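Local structure of uncharacterized protein PH0321 (Pyrococcus horikoshii, 3BS4) at residues I7-E13 with P248-R252; K221-V226 with V237-F243. The protein is of unknown function, but has a KaiC-like domain and so is probably related to RecA-type ATPases, and was crystallised with an unidentified peptide. All blocks are in the same frame, centred on the assembly; numbering follows the deposited sequence.

Contact 1: I7-E13 with P248-R252; sequences IEELDRE and PKLRR
Ile7 stands at the N-cap of a short helix, still extended at phi/psi -136/113; Asp11 N donates to Ile7 O at 3.2 Å, and 8-13 winds as an alpha-helix over strand 248-252. The short axes come within 8.5 Å and run roughly the same way, 33° apart, with CA atoms matched Ile7 to Pro248 (7.7 Å) and Glu9 to Leu250 (6.2 Å). Buried, branched Ile7 (chi1 m, chi2 t) suits two apolar neighbours: CD1 meets Pro248 CG at 4.0 Å and CG2 meets Leu250 CD1 at 3.9 Å. The helix directs Glu9 CB to 3.8 Å from Leu250 CB, and the m, m rotamer bends the carboxylate toward the strand. Glu9 OE2 lies 3.0 Å from Leu250 O, two acceptors; water 1 eases this by donating to Glu9 OE2 (2.7 Å) while accepting from Arg252 N (2.8 Å). This is an N-terminal helix laid on the last strand of a mixed sheet, where alternate residues, Pro248, Leu250 and Arg252, point at the helix. Leu10, also buried, points sideways, yet its CG closes to 4.0 Å from Leu250 CD2, and Phe239 of the adjoining strand extends this apolar patch. Arg12 NH1 curls back to Glu9 OE1, 2.6 Å, a salt bridge whose hydrogen bond is weak. At the more exposed border charges can pair: Glu13 (chi1 m, chi2 m) receives extended Arg252 through a salt bridge, NH1 to OE1 2.7 Å.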
ATOM      1  N   ILE A   7      -0.516 -12.247  -9.167  1.00 25.98           N
ATOM      2  CA  ILE A   7      -0.419 -13.589  -8.623  1.00 27.16           C
ATOM      3  C   ILE A   7      -1.545 -14.355  -9.301  1.00 27.12           C
ATOM      4  O   ILE A   7      -2.720 -14.054  -9.097  1.00 26.89           O
ATOM      5  CB  ILE A   7      -0.571 -13.583  -7.089  1.00 27.18           C
ATOM      6  CG1 ILE A   7       0.586 -12.790  -6.458  1.00 27.66           C
ATOM      7  CG2 ILE A   7      -0.625 -15.018  -6.532  1.00 27.71           C
ATOM      8  CD1 ILE A   7       0.446 -12.561  -4.957  1.00 27.58           C
ATOM      9  N   GLU A   8      -1.167 -15.318 -10.138  1.00 28.09           N
ATOM     10  CA  GLU A   8      -2.110 -15.992 -11.026  1.00 29.03           C
ATOM     11  C   GLU A   8      -3.246 -16.686 -10.278  1.00 28.26           C
ATOM     12  O   GLU A   8      -4.403 -16.661 -10.712  1.00 28.15           O
ATOM     13  CB  GLU A   8      -1.361 -16.989 -11.919  1.00 29.79           C
ATOM     14  CG  GLU A   8      -2.236 -17.664 -12.980  1.00 33.97           C
ATOM     15  CD  GLU A   8      -2.534 -16.785 -14.198  1.00 39.42           C
ATOM     16  OE1 GLU A   8      -2.214 -15.566 -14.190  1.00 41.35           O
ATOM     17  OE2 GLU A   8      -3.092 -17.333 -15.180  1.00 41.07           O
ATOM     18  N   GLU A   9      -2.920 -17.291  -9.137  1.00 27.66           N
ATOM     19  CA  GLU A   9      -3.927 -17.981  -8.336  1.00 27.59           C
ATOM     20  C   GLU A   9      -5.037 -17.049  -7.855  1.00 26.74           C
ATOM     21  O   GLU A   9      -6.196 -17.433  -7.802  1.00 26.43           O
ATOM     22  CB  GLU A   9      -3.266 -18.694  -7.157  1.00 28.34           C
ATOM     23  CG  GLU A   9      -2.466 -19.924  -7.586  1.00 32.74           C
ATOM     24  CD  GLU A   9      -3.328 -21.176  -7.733  1.00 38.09           C
ATOM     25  OE1 GLU A   9      -4.560 -21.066  -7.954  1.00 40.21           O
ATOM     26  OE2 GLU A   9      -2.770 -22.292  -7.627  1.00 41.34           O
ATOM     27  N   LEU A  10      -4.675 -15.816  -7.508  1.00 25.73           N
ATOM     28  CA  LEU A  10      -5.677 -14.836  -7.122  1.00 25.27           C
ATOM     29  C   LEU A  10      -6.545 -14.395  -8.302  1.00 25.40           C
ATOM     30  O   LEU A  10      -7.777 -14.349  -8.197  1.00 25.13           O
ATOM     31  CB  LEU A  10      -5.026 -13.625  -6.448  1.00 25.09           C
ATOM     32  CG  LEU A  10      -4.415 -13.850  -5.066  1.00 24.56           C
ATOM     33  CD1 LEU A  10      -3.741 -12.563  -4.591  1.00 23.66           C
ATOM     34  CD2 LEU A  10      -5.462 -14.305  -4.041  1.00 26.46           C
ATOM     35  N   ASP A  11      -5.904 -14.068  -9.424  1.00 25.42           N
ATOM     36  CA  ASP A  11      -6.654 -13.726 -10.638  1.00 26.25           C
ATOM     37  C   ASP A  11      -7.660 -14.837 -10.984  1.00 27.38           C
ATOM     38  O   ASP A  11      -8.821 -14.559 -11.275  1.00 27.48           O
ATOM     39  CB  ASP A  11      -5.711 -13.495 -11.820  1.00 26.31           C
ATOM     40  CG  ASP A  11      -4.939 -12.187 -11.718  1.00 26.07           C
ATOM     41  OD1 ASP A  11      -5.204 -11.391 -10.780  1.00 24.41           O
ATOM     42  OD2 ASP A  11      -4.054 -11.953 -12.577  1.00 26.83           O
ATOM     43  N   ARG A  12      -7.216 -16.088 -10.909  1.00 28.80           N
ATOM     44  CA  ARG A  12      -8.076 -17.225 -11.268  1.00 31.19           C
ATOM     45  C   ARG A  12      -9.219 -17.458 -10.287  1.00 31.00           C
ATOM     46  O   ARG A  12     -10.367 -17.650 -10.697  1.00 31.96           O
ATOM     47  CB  ARG A  12      -7.251 -18.502 -11.429  1.00 31.08           C
ATOM     48  CG  ARG A  12      -8.008 -19.637 -12.140  1.00 33.69           C
ATOM     49  CD  ARG A  12      -7.152 -20.881 -12.367  1.00 34.34           C
ATOM     50  NE  ARG A  12      -5.729 -20.575 -12.552  1.00 41.02           N
ATOM     51  CZ  ARG A  12      -4.778 -20.843 -11.655  1.00 43.57           C
ATOM     52  NH1 ARG A  12      -5.078 -21.435 -10.505  1.00 45.32           N
ATOM     53  NH2 ARG A  12      -3.515 -20.526 -11.913  1.00 46.30           N
ATOM     54  N   GLU A  13      -8.912 -17.440  -8.991  1.00 30.96           N
ATOM     55  CA  GLU A  13      -9.875 -17.854  -7.973  1.00 30.82           C
ATOM     56  C   GLU A  13     -10.829 -16.771  -7.509  1.00 30.40           C
ATOM     57  O   GLU A  13     -11.989 -17.053  -7.233  1.00 30.74           O
ATOM     58  CB  GLU A  13      -9.161 -18.486  -6.768  1.00 31.29           C
ATOM     59  CG  GLU A  13      -8.334 -19.722  -7.101  1.00 33.31           C
ATOM     60  CD  GLU A  13      -9.145 -20.878  -7.681  1.00 35.70           C
ATOM     61  OE1 GLU A  13     -10.355 -20.991  -7.398  1.00 36.40           O
ATOM     62  OE2 GLU A  13      -8.553 -21.687  -8.419  1.00 38.82           O
ATOM     63  N   PRO A 248       5.625 -15.461  -4.353  1.00 24.97           N
ATOM     64  CA  PRO A 248       4.677 -16.216  -3.550  1.00 24.33           C
ATOM     65  C   PRO A 248       4.003 -17.258  -4.420  1.00 24.38           C
ATOM     66  O   PRO A 248       3.595 -16.971  -5.554  1.00 25.20           O
ATOM     67  CB  PRO A 248       3.631 -15.173  -3.115  1.00 24.34           C
ATOM     68  CG  PRO A 248       4.060 -13.869  -3.699  1.00 24.03           C
ATOM     69  CD  PRO A 248       5.103 -14.131  -4.729  1.00 24.56           C
ATOM     70  N   LYS A 249       3.892 -18.464  -3.881  1.00 23.49           N
ATOM     71  CA  LYS A 249       3.274 -19.568  -4.579  1.00 24.13           C
ATOM     72  C   LYS A 249       2.046 -20.002  -3.777  1.00 23.17           C
ATOM     73  O   LYS A 249       2.181 -20.465  -2.647  1.00 23.03           O
ATOM     74  CB  LYS A 249       4.284 -20.705  -4.699  1.00 24.06           C
ATOM     75  CG  LYS A 249       5.538 -20.364  -5.513  1.00 27.52           C
ATOM     76  CD  LYS A 249       5.158 -19.923  -6.928  1.00 32.03           C
ATOM     77  CE  LYS A 249       6.167 -20.390  -7.957  1.00 35.91           C
ATOM     78  NZ  LYS A 249       6.133 -21.876  -8.068  1.00 39.53           N
ATOM     79  N   LEU A 250       0.863 -19.837  -4.359  1.00 23.09           N
ATOM     80  CA  LEU A 250      -0.403 -20.051  -3.651  1.00 23.40           C
ATOM     81  C   LEU A 250      -1.100 -21.320  -4.098  1.00 23.56           C
ATOM     82  O   LEU A 250      -0.993 -21.696  -5.254  1.00 24.49           O
ATOM     83  CB  LEU A 250      -1.350 -18.875  -3.894  1.00 23.60           C
ATOM     84  CG  LEU A 250      -1.172 -17.654  -2.978  1.00 22.82           C
ATOM     85  CD1 LEU A 250       0.126 -16.912  -3.262  1.00 25.18           C
ATOM     86  CD2 LEU A 250      -2.354 -16.701  -3.181  1.00 23.13           C
ATOM     87  N   ARG A 251      -1.831 -21.946  -3.183  1.00 22.87           N
ATOM     88  CA  ARG A 251      -2.611 -23.161  -3.463  1.00 23.58           C
ATOM     89  C   ARG A 251      -3.968 -22.987  -2.801  1.00 23.96           C
ATOM     90  O   ARG A 251      -4.048 -22.825  -1.584  1.00 22.69           O
ATOM     91  CB  ARG A 251      -1.897 -24.392  -2.879  1.00 23.78           C
ATOM     92  CG  ARG A 251      -2.726 -25.694  -2.925  1.00 24.39           C
ATOM     93  CD  ARG A 251      -1.996 -26.853  -2.220  1.00 24.82           C
ATOM     94  NE  ARG A 251      -1.943 -26.667  -0.765  1.00 26.17           N
ATOM     95  CZ  ARG A 251      -2.954 -26.919   0.065  1.00 27.48           C
ATOM     96  NH1 ARG A 251      -4.113 -27.366  -0.408  1.00 28.62           N
ATOM     97  NH2 ARG A 251      -2.816 -26.708   1.369  1.00 27.09           N
ATOM     98  N   ARG A 252      -5.036 -22.985  -3.591  1.00 24.43           N
ATOM     99  CA  ARG A 252      -6.359 -22.871  -2.999  1.00 25.76           C
ATOM    100  C   ARG A 252      -6.654 -24.121  -2.164  1.00 26.66           C
ATOM    101  O   ARG A 252      -6.463 -25.250  -2.642  1.00 26.16           O
ATOM    102  CB  ARG A 252      -7.443 -22.646  -4.056  1.00 26.36           C
ATOM    103  CG  ARG A 252      -8.781 -22.359  -3.404  1.00 27.84           C
ATOM    104  CD  ARG A 252      -9.855 -22.040  -4.396  1.00 33.03           C
ATOM    105  NE  ARG A 252     -11.148 -22.011  -3.723  1.00 35.61           N
ATOM    106  CZ  ARG A 252     -12.238 -21.422  -4.204  1.00 36.96           C
ATOM    107  NH1 ARG A 252     -12.195 -20.793  -5.368  1.00 38.69           N
ATOM    108  NH2 ARG A 252     -13.366 -21.456  -3.510  1.00 36.26           N
TER
HETATM  109  O   HOH W   1      -4.787 -23.534  -6.305  1.00 44.49           O

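Contact 2: K221-V226 with V237-F243; sequences KRELLV and VRFEYEF
A beta hairpin brings 221-226 and 237-243 side by side as antiparallel strands, their short axes 4.6 Å apart at closest and 139° between directions, a strong twist. Leu224 faces Phe239 as a hydrogen-bonded pair (CA-CA 5.1 Å): Leu224 N to Phe239 O and Phe239 N to Leu224 O are both 2.8 Å. Glu223-Glu240 (CA-CA 4.5 Å) and Leu225-Arg238 (CA-CA 4.6 Å) are non-hydrogen-bonded pairs. Val226 N to Val237 O and Tyr241 N to Arg222 O, each 2.9 Å, bond the backbones further out.

The face carrying Arg222, Leu224, Phe239 and Tyr241 is built of interlocking shapes. Tyr241 (chi1 p) leans over the facing strand, so that the methylene CB of Arg222 sits over its ring in a CH-pi contact, 3.8 Å from the centroid, while the ring edge abuts Leu224, Tyr241 CE2 to Leu224 CB 3.9 Å. Leu224 CD2 touches Phe239 CD2 at 3.9 Å. Val226 CG2 fills the notch between the Phe239 ring edge, 3.8 Å from CE2, and Val237 CB, 3.9 Å away. Helix 8-14 packs Leu10 and Glu13 on Phe239.

The face of Glu223, Leu225, Arg238 and Glu240 is mostly charged, with Leu225 as its apolar member. Leu225 CG lies against one face of the Arg238 guanidinium, whose edge remains available to an acid: Arg238 NH2 donates to Glu223 OE2 at 2.8 Å, closing a salt bridge.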
ATOM      1  N   LYS A 221       2.883 -23.246   8.497  1.00 21.07           N
ATOM      2  CA  LYS A 221       1.930 -23.193   7.392  1.00 20.72           C
ATOM      3  C   LYS A 221       1.473 -21.737   7.297  1.00 20.16           C
ATOM      4  O   LYS A 221       1.064 -21.144   8.304  1.00 20.57           O
ATOM      5  CB  LYS A 221       0.730 -24.103   7.662  1.00 20.89           C
ATOM      6  CG  LYS A 221      -0.303 -24.110   6.547  1.00 22.83           C
ATOM      7  CD  LYS A 221      -1.494 -24.969   6.918  1.00 25.87           C
ATOM      8  CE  LYS A 221      -2.498 -25.025   5.775  1.00 30.04           C
ATOM      9  NZ  LYS A 221      -3.563 -26.056   6.054  1.00 34.14           N
ATOM     10  N   ARG A 222       1.579 -21.163   6.104  1.00 19.12           N
ATOM     11  CA  ARG A 222       1.158 -19.777   5.889  1.00 18.82           C
ATOM     12  C   ARG A 222      -0.125 -19.775   5.070  1.00 19.14           C
ATOM     13  O   ARG A 222      -0.225 -20.493   4.077  1.00 18.59           O
ATOM     14  CB  ARG A 222       2.267 -18.983   5.211  1.00 18.70           C
ATOM     15  CG  ARG A 222       3.510 -18.774   6.082  1.00 18.71           C
ATOM     16  CD  ARG A 222       4.591 -18.019   5.328  1.00 18.26           C
ATOM     17  NE  ARG A 222       5.673 -17.640   6.230  1.00 19.51           N
ATOM     18  CZ  ARG A 222       6.824 -18.287   6.342  1.00 23.70           C
ATOM     19  NH1 ARG A 222       7.080 -19.352   5.579  1.00 28.34           N
ATOM     20  NH2 ARG A 222       7.736 -17.851   7.203  1.00 24.91           N
ATOM     21  N   GLU A 223      -1.104 -18.981   5.517  1.00 19.15           N
ATOM     22  CA  GLU A 223      -2.409 -18.923   4.867  1.00 19.75           C
ATOM     23  C   GLU A 223      -2.829 -17.512   4.502  1.00 19.23           C
ATOM     24  O   GLU A 223      -2.590 -16.571   5.262  1.00 18.74           O
ATOM     25  CB  GLU A 223      -3.471 -19.500   5.792  1.00 21.46           C
ATOM     26  CG  GLU A 223      -3.321 -20.979   5.989  1.00 26.62           C
ATOM     27  CD  GLU A 223      -4.441 -21.547   6.809  1.00 32.11           C
ATOM     28  OE1 GLU A 223      -4.458 -21.307   8.040  1.00 34.50           O
ATOM     29  OE2 GLU A 223      -5.306 -22.225   6.213  1.00 35.43           O
ATOM     30  N   LEU A 224      -3.479 -17.387   3.350  1.00 18.28           N
ATOM     31  CA  LEU A 224      -4.097 -16.121   2.947  1.00 18.33           C
ATOM     32  C   LEU A 224      -5.597 -16.320   2.875  1.00 19.03           C
ATOM     33  O   LEU A 224      -6.070 -17.223   2.175  1.00 18.85           O
ATOM     34  CB  LEU A 224      -3.544 -15.660   1.604  1.00 18.44           C
ATOM     35  CG  LEU A 224      -4.001 -14.292   1.075  1.00 19.02           C
ATOM     36  CD1 LEU A 224      -2.924 -13.710   0.164  1.00 21.02           C
ATOM     37  CD2 LEU A 224      -5.340 -14.392   0.348  1.00 20.30           C
ATOM     38  N   LEU A 225      -6.336 -15.495   3.610  1.00 18.56           N
ATOM     39  CA  LEU A 225      -7.792 -15.600   3.675  1.00 19.97           C
ATOM     40  C   LEU A 225      -8.437 -14.434   2.943  1.00 19.70           C
ATOM     41  O   LEU A 225      -8.081 -13.287   3.187  1.00 19.01           O
ATOM     42  CB  LEU A 225      -8.246 -15.577   5.132  1.00 19.73           C
ATOM     43  CG  LEU A 225      -8.131 -16.825   6.012  1.00 23.59           C
ATOM     44  CD1 LEU A 225      -6.722 -17.372   6.087  1.00 26.79           C
ATOM     45  CD2 LEU A 225      -8.635 -16.479   7.414  1.00 23.38           C
ATOM     46  N   VAL A 226      -9.385 -14.729   2.055  1.00 20.15           N
ATOM     47  CA  VAL A 226     -10.087 -13.676   1.343  1.00 20.00           C
ATOM     48  C   VAL A 226     -11.282 -13.291   2.202  1.00 20.69           C
ATOM     49  O   VAL A 226     -12.324 -13.948   2.180  1.00 22.09           O
ATOM     50  CB  VAL A 226     -10.506 -14.087  -0.091  1.00 20.20           C
ATOM     51  CG1 VAL A 226     -11.102 -12.884  -0.821  1.00 21.37           C
ATOM     52  CG2 VAL A 226      -9.295 -14.662  -0.863  1.00 21.02           C
ATOM     53  N   VAL A 237     -12.803 -18.140   0.654  1.00 26.44           N
ATOM     54  CA  VAL A 237     -11.663 -18.590  -0.148  1.00 25.59           C
ATOM     55  C   VAL A 237     -10.388 -18.470   0.688  1.00 25.32           C
ATOM     56  O   VAL A 237     -10.116 -17.413   1.266  1.00 24.64           O
ATOM     57  CB  VAL A 237     -11.528 -17.793  -1.469  1.00 26.09           C
ATOM     58  CG1 VAL A 237     -10.378 -18.318  -2.316  1.00 26.35           C
ATOM     59  CG2 VAL A 237     -12.834 -17.866  -2.281  1.00 27.29           C
ATOM     60  N   ARG A 238      -9.640 -19.568   0.773  1.00 24.33           N
ATOM     61  CA  ARG A 238      -8.415 -19.622   1.567  1.00 23.75           C
ATOM     62  C   ARG A 238      -7.329 -20.273   0.741  1.00 22.95           C
ATOM     63  O   ARG A 238      -7.580 -21.248   0.016  1.00 22.40           O
ATOM     64  CB  ARG A 238      -8.610 -20.429   2.860  1.00 25.00           C
ATOM     65  CG  ARG A 238      -9.741 -19.961   3.749  1.00 29.36           C
ATOM     66  CD  ARG A 238     -10.096 -21.044   4.754  1.00 35.80           C
ATOM     67  NE  ARG A 238      -8.932 -21.437   5.542  1.00 40.86           N
ATOM     68  CZ  ARG A 238      -8.789 -21.197   6.843  1.00 43.47           C
ATOM     69  NH1 ARG A 238      -9.747 -20.572   7.523  1.00 43.47           N
ATOM     70  NH2 ARG A 238      -7.685 -21.593   7.465  1.00 45.74           N
ATOM     71  N   PHE A 239      -6.113 -19.757   0.876  1.00 20.81           N
ATOM     72  CA  PHE A 239      -4.965 -20.309   0.183  1.00 20.75           C
ATOM     73  C   PHE A 239      -3.868 -20.641   1.171  1.00 20.55           C
ATOM     74  O   PHE A 239      -3.664 -19.907   2.150  1.00 21.01           O
ATOM     75  CB  PHE A 239      -4.374 -19.284  -0.777  1.00 20.29           C
ATOM     76  CG  PHE A 239      -5.317 -18.806  -1.825  1.00 21.05           C
ATOM     77  CD1 PHE A 239      -5.336 -19.407  -3.085  1.00 20.89           C
ATOM     78  CD2 PHE A 239      -6.165 -17.722  -1.577  1.00 21.71           C
ATOM     79  CE1 PHE A 239      -6.205 -18.942  -4.069  1.00 23.14           C
ATOM     80  CE2 PHE A 239      -7.040 -17.255  -2.554  1.00 23.00           C
ATOM     81  CZ  PHE A 239      -7.065 -17.870  -3.798  1.00 22.67           C
ATOM     82  N   GLU A 240      -3.160 -21.741   0.922  1.00 20.05           N
ATOM     83  CA  GLU A 240      -1.865 -21.942   1.575  1.00 20.04           C
ATOM     84  C   GLU A 240      -0.826 -21.340   0.656  1.00 19.96           C
ATOM     85  O   GLU A 240      -0.976 -21.408  -0.561  1.00 19.83           O
ATOM     86  CB  GLU A 240      -1.536 -23.426   1.803  1.00 19.61           C
ATOM     87  CG  GLU A 240      -0.195 -23.582   2.583  1.00 21.67           C
ATOM     88  CD  GLU A 240       0.186 -25.011   2.956  1.00 22.94           C
ATOM     89  OE1 GLU A 240      -0.639 -25.934   2.778  1.00 26.57           O
ATOM     90  OE2 GLU A 240       1.328 -25.189   3.448  1.00 27.65           O
ATOM     91  N   TYR A 241       0.230 -20.746   1.214  1.00 18.66           N
ATOM     92  CA  TYR A 241       1.311 -20.261   0.348  1.00 18.11           C
ATOM     93  C   TYR A 241       2.702 -20.519   0.908  1.00 18.58           C
ATOM     94  O   TYR A 241       2.878 -20.777   2.106  1.00 18.19           O
ATOM     95  CB  TYR A 241       1.129 -18.773  -0.024  1.00 17.87           C
ATOM     96  CG  TYR A 241       1.190 -17.802   1.145  1.00 17.33           C
ATOM     97  CD1 TYR A 241       2.394 -17.216   1.517  1.00 16.41           C
ATOM     98  CD2 TYR A 241       0.036 -17.455   1.839  1.00 18.11           C
ATOM     99  CE1 TYR A 241       2.466 -16.326   2.599  1.00 15.64           C
ATOM    100  CE2 TYR A 241       0.080 -16.551   2.891  1.00 16.97           C
ATOM    101  CZ  TYR A 241       1.298 -16.003   3.266  1.00 16.50           C
ATOM    102  OH  TYR A 241       1.329 -15.103   4.315  1.00 16.70           O
ATOM    103  N   GLU A 242       3.671 -20.501   0.006  1.00 19.49           N
ATOM    104  CA  GLU A 242       5.084 -20.471   0.364  1.00 21.33           C
ATOM    105  C   GLU A 242       5.794 -19.570  -0.625  1.00 21.69           C
ATOM    106  O   GLU A 242       5.154 -18.991  -1.490  1.00 22.25           O
ATOM    107  CB  GLU A 242       5.688 -21.869   0.354  1.00 22.66           C
ATOM    108  CG  GLU A 242       5.538 -22.599  -0.939  1.00 25.55           C
ATOM    109  CD  GLU A 242       5.819 -24.096  -0.792  1.00 29.79           C
ATOM    110  OE1 GLU A 242       6.194 -24.564   0.310  1.00 32.32           O
ATOM    111  OE2 GLU A 242       5.666 -24.788  -1.805  1.00 32.55           O
ATOM    112  N   PHE A 243       7.108 -19.447  -0.484  1.00 22.73           N
ATOM    113  CA  PHE A 243       7.865 -18.563  -1.366  1.00 24.29           C
ATOM    114  C   PHE A 243       8.901 -19.351  -2.130  1.00 25.44           C
ATOM    115  O   PHE A 243       9.591 -20.182  -1.556  1.00 25.99           O
ATOM    116  CB  PHE A 243       8.540 -17.469  -0.552  1.00 24.01           C
ATOM    117  CG  PHE A 243       7.559 -16.564   0.155  1.00 23.26           C
ATOM    118  CD1 PHE A 243       7.083 -15.413  -0.471  1.00 23.55           C
ATOM    119  CD2 PHE A 243       7.096 -16.871   1.426  1.00 22.28           C
ATOM    120  CE1 PHE A 243       6.162 -14.565   0.174  1.00 21.88           C
ATOM    121  CE2 PHE A 243       6.174 -16.036   2.077  1.00 22.12           C
ATOM    122  CZ  PHE A 243       5.710 -14.881   1.448  1.00 21.69           C
TER
HETATM  123  O   HOH W   2       2.685 -22.805   3.954  1.00 21.67           O
HETATM  124  O   HOH W   3       5.312 -20.878   3.704  1.00 33.28           O
HETATM  125  O   HOH W   4     -13.673 -15.494   0.433  1.00 38.64           O

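How the contacts relate
Starting at the N terminus, helix 8-14 enters contact 1 first, but its partner, strand 247-252, is the last strand of the chain. Contact 1 therefore closes a loop of 234 residues that includes most of the fold. Contact 2 closes a much shorter one, ten residues between segments 221-226 and 237-243, and lies wholly within the larger. Strand 247-252 follows 238-244 directly and pairs beside it, so the sheet edge runs on from contact 2 into contact 1, their centres about 9 Å apart. Arg251 NH2 bridges to Glu240 OE1 at 2.7 Å, and Arg252 CA packs 3.6 Å from Phe239 CD1, tying edge strand to hairpin; Phe239 brings in the helix by touching Leu10 and Glu13.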